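Local coordinates for protein FdxN element excision controlling factor XisI (Anabaena variabilis ATCC 29413, PDB 2NVM) that probably acts with XisF and XisH to control the site-specific excision of the fdxN element from the genome during activation of cyanobacterial nitrogen-fixation genes, at residues I16-Y20 with D45-I49; H71-Y75 with E86-T90. Where two conformers were deposited one is given. Numbering follows the deposited sequence.

Contact 1 of 2, residues I16-Y20 with D45-I49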
ATOM      1  N   ILE B  16      -1.339   9.175   9.713  1.00 53.12           N
ATOM      2  CA  ILE B  16      -0.453   8.751   8.601  1.00 55.46           C
ATOM      3  C   ILE B  16       0.151   9.974   7.859  1.00 56.17           C
ATOM      4  O   ILE B  16       1.367  10.017   7.649  1.00 55.29           O
ATOM      5  CB  ILE B  16      -1.125   7.665   7.666  1.00 55.01           C
ATOM      6  CG1 ILE B  16      -0.049   6.854   6.917  1.00 59.48           C
ATOM      7  CG2 ILE B  16      -2.168   8.285   6.727  1.00 53.38           C
ATOM      8  CD1 ILE B  16      -0.587   5.737   6.009  1.00 57.34           C
ATOM      9  N   LYS B  17      -0.680  10.989   7.583  1.00 57.78           N
ATOM     10  CA  LYS B  17      -0.231  12.242   6.949  1.00 61.16           C
ATOM     11  C   LYS B  17       0.728  13.043   7.830  1.00 62.49           C
ATOM     12  O   LYS B  17       1.649  13.659   7.291  1.00 65.20           O
ATOM     13  CB  LYS B  17      -1.410  13.134   6.525  1.00 62.46           C
ATOM     14  CG  LYS B  17      -2.234  12.559   5.380  1.00 66.27           C
ATOM     15  CD  LYS B  17      -3.447  13.440   5.064  1.00 66.75           C
ATOM     16  CE  LYS B  17      -4.321  12.833   3.959  1.00 71.70           C
ATOM     17  NZ  LYS B  17      -5.473  13.718   3.626  1.00 73.62           N
ATOM     18  N   LYS B  18       0.513  13.032   9.157  1.00 61.97           N
ATOM     19  CA  LYS B  18       1.376  13.740  10.128  1.00 62.34           C
ATOM     20  C   LYS B  18       2.804  13.218  10.050  1.00 62.83           C
ATOM     21  O   LYS B  18       3.710  13.996   9.781  1.00 64.32           O
ATOM     22  CB  LYS B  18       0.830  13.648  11.579  1.00 62.84           C
ATOM     23  CG  LYS B  18       1.698  14.285  12.677  1.00 60.66           C
ATOM     24  CD  LYS B  18       0.956  14.359  14.014  1.00 63.05           C
ATOM     25  CE  LYS B  18       1.815  15.044  15.098  1.00 65.44           C
ATOM     26  NZ  LYS B  18       1.059  15.441  16.332  1.00 59.71           N
ATOM     27  N   TYR B  19       2.979  11.911  10.257  1.00 64.37           N
ATOM     28  CA  TYR B  19       4.310  11.268  10.179  1.00 65.45           C
ATOM     29  C   TYR B  19       4.931  11.270   8.782  1.00 65.49           C
ATOM     30  O   TYR B  19       6.162  11.285   8.684  1.00 64.92           O
ATOM     31  CB  TYR B  19       4.316   9.858  10.795  1.00 65.40           C
ATOM     32  CG  TYR B  19       4.147   9.899  12.289  1.00 64.31           C
ATOM     33  CD1 TYR B  19       5.239  10.208  13.128  1.00 65.53           C
ATOM     34  CD2 TYR B  19       2.900   9.667  12.882  1.00 63.98           C
ATOM     35  CE1 TYR B  19       5.089  10.268  14.536  1.00 64.07           C
ATOM     36  CE2 TYR B  19       2.734   9.723  14.277  1.00 66.71           C
ATOM     37  CZ  TYR B  19       3.831  10.017  15.101  1.00 66.81           C
ATOM     38  OH  TYR B  19       3.658  10.069  16.466  1.00 69.85           O
ATOM     39  N   TYR B  20       4.093  11.252   7.735  1.00 66.97           N
ATOM     40  CA  TYR B  20       4.543  11.347   6.332  1.00 68.30           C
ATOM     41  C   TYR B  20       5.176  12.729   6.108  1.00 69.41           C
ATOM     42  O   TYR B  20       6.324  12.805   5.669  1.00 69.73           O
ATOM     43  CB  TYR B  20       3.381  11.120   5.341  1.00 69.04           C
ATOM     44  CG  TYR B  20       3.773  11.167   3.873  1.00 68.03           C
ATOM     45  CD1 TYR B  20       4.254  10.024   3.237  1.00 69.20           C
ATOM     46  CD2 TYR B  20       3.660  12.352   3.116  1.00 65.98           C
ATOM     47  CE1 TYR B  20       4.631  10.037   1.865  1.00 69.67           C
ATOM     48  CE2 TYR B  20       4.035  12.388   1.748  1.00 69.63           C
ATOM     49  CZ  TYR B  20       4.517  11.223   1.130  1.00 70.32           C
ATOM     50  OH  TYR B  20       4.874  11.243  -0.201  1.00 73.93           O
ATOM     51  N   ASP B  45       9.288   8.711  -1.267  1.00 52.03           N
ATOM     52  CA  ASP B  45       8.157   8.287  -0.479  1.00 49.29           C
ATOM     53  C   ASP B  45       6.857   8.523  -1.246  1.00 46.44           C
ATOM     54  O   ASP B  45       6.771   9.472  -2.003  1.00 45.64           O
ATOM     55  CB  ASP B  45       8.138   9.047   0.865  1.00 52.25           C
ATOM     56  CG  ASP B  45       9.317   8.659   1.795  1.00 57.87           C
ATOM     57  OD1 ASP B  45      10.226   7.885   1.417  1.00 69.47           O
ATOM     58  OD2 ASP B  45       9.334   9.131   2.936  1.00 67.63           O
ATOM     59  N   ARG B  46       5.905   7.598  -1.086  1.00 44.83           N
ATOM     60  CA  ARG B  46       4.570   7.666  -1.706  0.50 45.10           C
ATOM     61  C   ARG B  46       3.531   7.286  -0.644  1.00 43.71           C
ATOM     62  O   ARG B  46       3.758   6.362   0.147  1.00 42.23           O
ATOM     63  CB  ARG B  46       4.389   6.713  -2.909  0.50 45.59           C
ATOM     64  CG  ARG B  46       5.275   6.931  -4.158  0.50 45.04           C
ATOM     65  CD  ARG B  46       6.613   6.227  -4.053  0.50 47.09           C
ATOM     66  NE  ARG B  46       7.481   6.440  -5.228  0.50 48.89           N
ATOM     67  CZ  ARG B  46       7.540   5.686  -6.338  0.50 45.16           C
ATOM     68  NH1 ARG B  46       6.769   4.618  -6.508  0.50 49.41           N
ATOM     69  NH2 ARG B  46       8.391   6.014  -7.312  0.50 47.94           N
ATOM     70  N   LEU B  47       2.396   7.985  -0.655  1.00 43.71           N
ATOM     71  CA  LEU B  47       1.279   7.775   0.274  1.00 45.18           C
ATOM     72  C   LEU B  47       0.143   7.167  -0.547  1.00 44.39           C
ATOM     73  O   LEU B  47      -0.131   7.652  -1.649  1.00 42.25           O
ATOM     74  CB  LEU B  47       0.877   9.122   0.894  1.00 45.83           C
ATOM     75  CG  LEU B  47       0.044   9.133   2.173  1.00 48.75           C
ATOM     76  CD1 LEU B  47       0.750   8.357   3.280  1.00 55.83           C
ATOM     77  CD2 LEU B  47      -0.224  10.600   2.611  1.00 46.28           C
ATOM     78  N   ILE B  48      -0.480   6.094  -0.035  1.00 43.45           N
ATOM     79  CA  ILE B  48      -1.560   5.383  -0.748  1.00 46.10           C
ATOM     80  C   ILE B  48      -2.709   5.197   0.245  1.00 48.01           C
ATOM     81  O   ILE B  48      -2.678   4.300   1.109  1.00 49.76           O
ATOM     82  CB  ILE B  48      -1.084   4.017  -1.372  1.00 45.95           C
ATOM     83  CG1 ILE B  48       0.331   4.130  -1.973  1.00 43.46           C
ATOM     84  CG2 ILE B  48      -2.131   3.485  -2.398  1.00 43.87           C
ATOM     85  CD1 ILE B  48       0.832   2.886  -2.655  1.00 49.16           C
ATOM     86  N   ILE B  49      -3.699   6.076   0.134  1.00 46.13           N
ATOM     87  CA  ILE B  49      -4.880   6.094   0.995  1.00 48.30           C
ATOM     88  C   ILE B  49      -6.087   5.586   0.197  1.00 46.82           C
ATOM     89  O   ILE B  49      -6.390   6.122  -0.845  1.00 45.34           O
ATOM     90  CB  ILE B  49      -5.186   7.546   1.498  1.00 46.89           C
ATOM     91  CG1 ILE B  49      -3.946   8.211   2.142  1.00 49.99           C
ATOM     92  CG2 ILE B  49      -6.400   7.564   2.433  1.00 46.12           C
ATOM     93  CD1 ILE B  49      -3.352   7.486   3.289  1.00 45.97           C
TER
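Tyr20 and Leu47 bury the most surface where 16-20, on helix 4-23, packs on 45-49 of strand 44-50, a helix laid on a mixed, largely antiparallel sheet. The two short segments run almost exactly antiparallel, at 175°, and their axes come no closer than 10.4 Å, a spacing that leaves room for one layer of interdigitating side chains. Tyr20, with chi1 in the t well, points its CA-to-CB bond toward the strand and lays one ring face on Leu47: Leu47 CB sits 4.2 Å from the ring centroid and 18° off its normal, a CH-pi contact, while Leu47 CD1 lies 3.9 Å from Tyr20 CD1. Beyond the ring, the hydroxyl reaches the strand backbone, where Tyr20 OH gives a weak 3.2 Å hydrogen bond to Asp45 O. Trp58, on the adjacent strand 55-61, meets the same tyrosine ring edge-to-face.

Leu47 also links the tyrosine to the preceding turn of the helix. Its CD1 packs 4.0 Å from Ile16 CD1, and its CD2 lies 3.9 Å from CG of Lys17, whose aliphatic chain flanks the leucine. Ile16 then continues the apolar row to Ile49, with 3.7 Å between Ile16 CG2 and Ile49 CD1. The alternation of the strand sends Asp45, Leu47 and Ile49 toward the helix and turns Arg46 and Ile48 away; Arg46 hydrogen-bonds Tyr75 of the second subunit, which Leu47 and Ile49 also touch. The contact therefore depends mainly on apolar and aromatic packing, with its direct polar link a single weak bond.

Contact 2 of 2, residues H71-Y75 with E86-T90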
ATOM      1  N   HIS B  71      10.043  -0.502  -0.145  1.00 55.75           N
ATOM      2  CA  HIS B  71       9.901  -0.730   1.284  1.00 56.01           C
ATOM      3  C   HIS B  71       8.677  -0.049   1.931  1.00 53.15           C
ATOM      4  O   HIS B  71       8.486   1.152   1.799  1.00 52.28           O
ATOM      5  CB  HIS B  71      11.260  -0.233   1.876  1.00 58.91           C
ATOM      6  CG  HIS B  71      11.313  -0.145   3.362  1.00 62.98           C
ATOM      7  ND1 HIS B  71      11.219  -1.251   4.180  1.00 74.22           N
ATOM      8  CD2 HIS B  71      11.513   0.913   4.178  1.00 66.58           C
ATOM      9  CE1 HIS B  71      11.314  -0.869   5.442  1.00 71.54           C
ATOM     10  NE2 HIS B  71      11.489   0.441   5.469  1.00 68.86           N
ATOM     11  N   ILE B  72       7.878  -0.837   2.640  1.00 53.87           N
ATOM     12  CA  ILE B  72       6.703  -0.350   3.405  1.00 52.16           C
ATOM     13  C   ILE B  72       7.235   0.276   4.695  1.00 51.40           C
ATOM     14  O   ILE B  72       8.014  -0.374   5.401  1.00 52.40           O
ATOM     15  CB  ILE B  72       5.700  -1.494   3.684  1.00 52.39           C
ATOM     16  CG1 ILE B  72       5.152  -2.012   2.333  1.00 51.75           C
ATOM     17  CG2 ILE B  72       4.552  -1.028   4.658  1.00 49.94           C
ATOM     18  CD1 ILE B  72       4.202  -3.187   2.444  1.00 53.00           C
ATOM     19  N   ILE B  73       6.841   1.539   4.948  1.00 51.05           N
ATOM     20  CA  ILE B  73       7.238   2.322   6.129  0.50 50.76           C
ATOM     21  C   ILE B  73       6.158   2.228   7.206  1.00 50.95           C
ATOM     22  O   ILE B  73       6.450   1.959   8.370  1.00 48.31           O
ATOM     23  CB  ILE B  73       7.411   3.859   5.810  0.50 51.04           C
ATOM     24  CG1 ILE B  73       8.430   4.116   4.694  0.50 55.30           C
ATOM     25  CG2 ILE B  73       7.808   4.653   7.065  0.50 49.97           C
ATOM     26  CD1 ILE B  73       9.815   3.671   5.011  0.50 58.46           C
ATOM     27  N   LEU B  74       4.911   2.496   6.807  1.00 51.35           N
ATOM     28  CA  LEU B  74       3.759   2.495   7.702  1.00 49.96           C
ATOM     29  C   LEU B  74       2.555   1.965   6.949  1.00 48.73           C
ATOM     30  O   LEU B  74       2.273   2.431   5.836  1.00 46.90           O
ATOM     31  CB  LEU B  74       3.533   3.931   8.201  1.00 50.52           C
ATOM     32  CG  LEU B  74       2.592   4.309   9.353  1.00 53.62           C
ATOM     33  CD1 LEU B  74       2.852   3.500  10.595  1.00 57.07           C
ATOM     34  CD2 LEU B  74       2.772   5.799   9.674  1.00 50.20           C
ATOM     35  N   TYR B  75       1.882   0.975   7.544  1.00 47.37           N
ATOM     36  CA  TYR B  75       0.724   0.338   6.950  1.00 48.29           C
ATOM     37  C   TYR B  75      -0.331   0.082   8.026  1.00 48.55           C
ATOM     38  O   TYR B  75      -0.079  -0.618   9.011  1.00 48.80           O
ATOM     39  CB  TYR B  75       1.136  -0.945   6.173  1.00 46.61           C
ATOM     40  CG  TYR B  75      -0.000  -1.769   5.594  1.00 44.14           C
ATOM     41  CD1 TYR B  75      -1.188  -1.163   5.097  1.00 48.40           C
ATOM     42  CD2 TYR B  75       0.140  -3.160   5.431  1.00 48.29           C
ATOM     43  CE1 TYR B  75      -2.234  -1.929   4.561  1.00 46.76           C
ATOM     44  CE2 TYR B  75      -0.890  -3.934   4.892  1.00 45.97           C
ATOM     45  CZ  TYR B  75      -2.078  -3.300   4.447  1.00 49.99           C
ATOM     46  OH  TYR B  75      -3.104  -4.020   3.899  1.00 47.13           O
ATOM     47  N   GLU B  86      -0.160  -2.904  10.768  1.00 49.30           N
ATOM     48  CA  GLU B  86       0.583  -3.965  10.060  1.00 49.66           C
ATOM     49  C   GLU B  86       2.081  -3.675   9.926  1.00 50.61           C
ATOM     50  O   GLU B  86       2.863  -4.585   9.772  1.00 53.17           O
ATOM     51  CB  GLU B  86       0.003  -4.170   8.661  1.00 51.53           C
ATOM     52  CG  GLU B  86      -1.518  -4.454   8.565  1.00 52.35           C
ATOM     53  CD  GLU B  86      -1.981  -5.801   9.086  1.00 50.84           C
ATOM     54  OE1 GLU B  86      -1.255  -6.520   9.792  1.00 52.61           O
ATOM     55  OE2 GLU B  86      -3.142  -6.148   8.823  1.00 54.92           O
ATOM     56  N   GLU B  87       2.469  -2.409   9.900  1.00 49.74           N
ATOM     57  CA  GLU B  87       3.875  -2.012   9.801  1.00 49.52           C
ATOM     58  C   GLU B  87       3.969  -0.639  10.429  1.00 49.93           C
ATOM     59  O   GLU B  87       3.106   0.208  10.165  1.00 49.37           O
ATOM     60  CB  GLU B  87       4.336  -1.996   8.333  1.00 50.59           C
ATOM     61  CG  GLU B  87       5.823  -1.644   8.094  1.00 52.98           C
ATOM     62  CD  GLU B  87       6.823  -2.618   8.749  1.00 63.35           C
ATOM     63  OE1 GLU B  87       6.651  -3.842   8.600  1.00 65.36           O
ATOM     64  OE2 GLU B  87       7.798  -2.146   9.393  1.00 74.96           O
ATOM     65  N   ASP B  88       4.993  -0.444  11.260  1.00 50.96           N
ATOM     66  CA  ASP B  88       5.208   0.777  12.001  1.00 51.93           C
ATOM     67  C   ASP B  88       6.687   1.152  12.015  1.00 53.14           C
ATOM     68  O   ASP B  88       7.526   0.301  12.318  1.00 54.07           O
ATOM     69  CB  ASP B  88       4.735   0.546  13.459  1.00 53.15           C
ATOM     70  CG  ASP B  88       4.882   1.796  14.361  1.00 52.43           C
ATOM     71  OD1 ASP B  88       4.681   2.922  13.869  1.00 51.09           O
ATOM     72  OD2 ASP B  88       5.185   1.638  15.563  1.00 52.92           O
ATOM     73  N   SER B  89       6.959   2.435  11.763  1.00 52.75           N
ATOM     74  CA  SER B  89       8.296   3.066  11.761  1.00 52.93           C
ATOM     75  C   SER B  89       8.543   4.069  12.929  1.00 51.42           C
ATOM     76  O   SER B  89       9.629   4.646  13.016  1.00 48.51           O
ATOM     77  CB  SER B  89       8.419   3.883  10.473  1.00 55.29           C
ATOM     78  OG  SER B  89       7.377   4.865  10.424  1.00 60.09           O
ATOM     79  N   THR B  90       7.544   4.270  13.790  1.00 51.38           N
ATOM     80  CA  THR B  90       7.565   5.258  14.889  1.00 52.60           C
ATOM     81  C   THR B  90       7.866   4.726  16.290  1.00 52.83           C
ATOM     82  O   THR B  90       7.886   5.537  17.229  1.00 54.15           O
ATOM     83  CB  THR B  90       6.173   5.973  14.951  1.00 51.87           C
ATOM     84  OG1 THR B  90       5.165   5.060  15.421  1.00 51.33           O
ATOM     85  CG2 THR B  90       5.777   6.518  13.582  1.00 49.73           C
TER
HETATM   86  O   HOH W   1       8.679   0.775   9.196  1.00 55.91           O
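Strands 67-79 and 82-87 form an antiparallel beta hairpin with a classic beta bulge at Glu86-Glu87; strand 67-79 has a second, Ile73-Leu74, against strand 55-61. Ile72 meets the second strand through CG2, 3.7 Å from Glu87 CG. Next come Ile73 and Leu74, which together face Trp58 in their bulge. Ile73 CG2 lies 3.4 Å from Ser89 OG, while Leu74 CA makes a 3.4 Å CA-H...O contact with Glu87 O and Leu74 CD1 also approaches that oxygen, at 3.3 Å. Tyr75 pairs with Glu87: Tyr75 N donates to Glu87 O at 3.0 Å, and Tyr75 O accepts from both Glu86 N (2.9 Å) and Glu87 N (3.2 Å), which marks the hairpin bulge. CG of Glu86 lies over the Tyr75 ring, 4.1 Å from its centroid; its carboxylate forms salt bridges with Arg68 and Arg46 of the second subunit. Past the strand, Asp88 OD1 opens an Asx turn, accepting from Thr90 N at 3.2 Å and from Thr90 OG1 at 2.7 Å.

How the contacts relate
From the N terminus the chain first forms helix 4-23, then passes through an unmodelled part, 26-38, to strand 44-50, where contact 1 closes the longer loop. Strand 55-61 follows antiparallel to strand 44-50 and next to strand 67-79, from which contact 2 opens, closing the 10-residue end of the hairpin, mostly strand. The two closures are therefore in series, neither nested nor crossed, yet their centres lie about 10 Å apart. They meet at the helix: Ile16 CG1 approaches Leu74 CD2 at 4.1 Å, and Tyr19 CD1 packs on Thr90 CG2 at 3.8 Å. Contact 1 thus fixes the helix to one strand of the sheet that contact 2 extends, and both reach the second subunit.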